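Local structure of flagellar motor switch protein FliG (Thermotoga maritima, 5TDY) at residues B[26-31]-B[38-43]. The protein probably forms part of the switch complex at the base of the flagellar motor, which contacts chemotaxis proteins and motor components that set the direction of rotation. Numbering follows the deposited sequence.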
loop_
_atom_site.group_PDB
_atom_site.type_symbol
_atom_site.label_atom_id
_atom_site.label_comp_id
_atom_site.label_asym_id
_atom_site.label_seq_id
_atom_site.Cartn_x
_atom_site.Cartn_y
_atom_site.Cartn_z
ATOM N N GLN B 26 -4.071 4.120 15.689
ATOM C CA GLN B 26 -2.695 4.423 16.077
ATOM C C GLN B 26 -2.009 5.318 15.043
ATOM O O GLN B 26 -1.315 6.279 15.411
ATOM C CB GLN B 26 -1.919 3.122 16.289
ATOM C CG GLN B 26 -0.401 3.285 16.573
ATOM C CD GLN B 26 -0.080 4.012 17.877
ATOM O OE1 GLN B 26 -0.914 4.106 18.787
ATOM N NE2 GLN B 26 1.141 4.527 17.971
ATOM N N VAL B 27 -2.205 5.038 13.752
ATOM C CA VAL B 27 -1.655 5.920 12.716
ATOM C C VAL B 27 -2.196 7.338 12.874
ATOM O O VAL B 27 -1.446 8.321 12.790
ATOM C CB VAL B 27 -1.958 5.361 11.313
ATOM C CG1 VAL B 27 -1.658 6.408 10.231
ATOM C CG2 VAL B 27 -1.167 4.092 11.056
HETATM N N MSE B 28 -3.488 7.471 13.144
HETATM C CA MSE B 28 -4.096 8.802 13.187
HETATM C C MSE B 28 -3.661 9.701 14.345
HETATM O O MSE B 28 -3.799 10.932 14.276
HETATM C CB MSE B 28 -5.600 8.654 13.197
HETATM C CG MSE B 28 -6.133 8.700 11.767
HETATM SE SE MSE B 28 -7.856 7.901 11.673
HETATM C CE MSE B 28 -8.722 9.191 10.513
ATOM N N LYS B 29 -3.126 9.093 15.403
ATOM C CA LYS B 29 -2.535 9.871 16.488
ATOM C C LYS B 29 -1.289 10.631 16.054
ATOM O O LYS B 29 -0.832 11.511 16.786
ATOM C CB LYS B 29 -2.218 8.948 17.675
ATOM C CG LYS B 29 -3.482 8.480 18.398
ATOM C CD LYS B 29 -3.253 7.212 19.209
ATOM C CE LYS B 29 -4.539 6.760 19.901
ATOM N NZ LYS B 29 -4.314 5.583 20.795
ATOM N N HIS B 30 -0.752 10.339 14.871
ATOM C CA HIS B 30 0.365 11.093 14.321
ATOM C C HIS B 30 -0.091 12.278 13.492
ATOM O O HIS B 30 0.753 12.965 12.916
ATOM C CB HIS B 30 1.251 10.185 13.464
ATOM C CG HIS B 30 1.916 9.104 14.244
ATOM N ND1 HIS B 30 3.179 9.245 14.778
ATOM C CD2 HIS B 30 1.482 7.876 14.614
ATOM C CE1 HIS B 30 3.498 8.146 15.437
ATOM N NE2 HIS B 30 2.488 7.298 15.351
ATOM N N LEU B 31 -1.398 12.514 13.416
ATOM C CA LEU B 31 -1.995 13.583 12.631
ATOM C C LEU B 31 -2.717 14.542 13.561
ATOM O O LEU B 31 -3.194 14.145 14.628
ATOM C CB LEU B 31 -2.980 13.026 11.602
ATOM C CG LEU B 31 -2.331 11.992 10.672
ATOM C CD1 LEU B 31 -3.358 11.322 9.783
ATOM C CD2 LEU B 31 -1.243 12.656 9.824
ATOM N N GLN B 38 -11.253 15.465 8.912
ATOM C CA GLN B 38 -11.522 15.346 7.488
ATOM C C GLN B 38 -11.354 13.911 7.023
ATOM O O GLN B 38 -12.109 13.436 6.166
ATOM C CB GLN B 38 -10.614 16.293 6.711
ATOM C CG GLN B 38 -11.026 17.750 6.848
ATOM C CD GLN B 38 -9.957 18.704 6.347
ATOM O OE1 GLN B 38 -9.347 19.422 7.134
ATOM N NE2 GLN B 38 -9.730 18.717 5.035
ATOM N N LEU B 39 -10.385 13.196 7.593
ATOM C CA LEU B 39 -10.163 11.814 7.195
ATOM C C LEU B 39 -11.319 10.922 7.630
ATOM O O LEU B 39 -11.743 10.052 6.869
ATOM C CB LEU B 39 -8.851 11.315 7.783
ATOM C CG LEU B 39 -7.532 11.562 7.056
ATOM C CD1 LEU B 39 -6.410 11.073 7.974
ATOM C CD2 LEU B 39 -7.492 10.816 5.710
ATOM N N VAL B 40 -11.845 11.124 8.847
ATOM C CA VAL B 40 -12.957 10.285 9.297
ATOM C C VAL B 40 -14.185 10.536 8.435
ATOM O O VAL B 40 -14.990 9.624 8.221
ATOM C CB VAL B 40 -13.281 10.467 10.806
ATOM C CG1 VAL B 40 -12.095 10.064 11.692
ATOM C CG2 VAL B 40 -13.710 11.875 11.127
ATOM N N VAL B 41 -14.336 11.750 7.899
ATOM C CA VAL B 41 -15.436 12.018 6.978
ATOM C C VAL B 41 -15.213 11.295 5.654
ATOM O O VAL B 41 -16.155 10.750 5.064
ATOM C CB VAL B 41 -15.616 13.538 6.779
ATOM C CG1 VAL B 41 -16.463 13.824 5.546
ATOM C CG2 VAL B 41 -16.280 14.164 8.019
ATOM N N GLU B 42 -13.975 11.282 5.151
ATOM C CA GLU B 42 -13.703 10.521 3.933
ATOM C C GLU B 42 -13.891 9.028 4.168
ATOM O O GLU B 42 -14.424 8.319 3.307
ATOM C CB GLU B 42 -12.286 10.795 3.425
ATOM C CG GLU B 42 -12.139 12.113 2.694
ATOM C CD GLU B 42 -12.842 12.121 1.342
ATOM O OE1 GLU B 42 -12.662 11.151 0.557
ATOM O OE2 GLU B 42 -13.587 13.096 1.084
ATOM N N ILE B 43 -13.426 8.524 5.309
ATOM C CA ILE B 43 -13.631 7.110 5.613
ATOM C C ILE B 43 -15.116 6.790 5.707
ATOM O O ILE B 43 -15.574 5.755 5.205
ATOM C CB ILE B 43 -12.878 6.733 6.900
ATOM C CG1 ILE B 43 -11.370 6.928 6.660
ATOM C CG2 ILE B 43 -13.210 5.287 7.319
ATOM C CD1 ILE B 43 -10.547 6.781 7.913
#
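No flat group lies between Met28 and Leu31 and the aliphatic side chains of Leu39, Val40 and Ile43 that they meet; the imidazole of His30 stands well back from residues 38-43, with Val27 O in plane at its edge. Met28, present as selenomethionine, carries most of the contact through its terminal methyl. Its chain bends at the last torsion (chi3 137°), and CE reaches helix 33-44 with SE behind it. Met28 CE touches Leu39 CB at 3.5 Å, a tight carbon pair, and Val40 CG1 at 3.7 Å. Ile43 CD1 closes over the same methyl at 4.0 Å from Met28 CE, so Leu39 and Ile43, one turn apart, and Val40 beside Leu39 all touch one methyl. Leu31 adds a second point: its CD1 meets Leu39 CD1 at 3.6 Å, the two side chains crossing at about a right angle. Chi1 of -86° sets Leu39 CG beside the backbone N and brings CD1 to Leu31, with Met28 CE also 3.9 Å from Leu39 CD1. A type I turn from Met28 to Leu31, closed by Leu31 N to Met28 O at 3.0 Å, places both hydrophobic residues on the same partner. Helix 8-19 packs on Leu39 and Ile43, and the chain of another protein touches Leu31. Apolar packing thus joins consecutive helices 21-28 and 33-44 across a short loop in the all-helical FliG N-terminal domain.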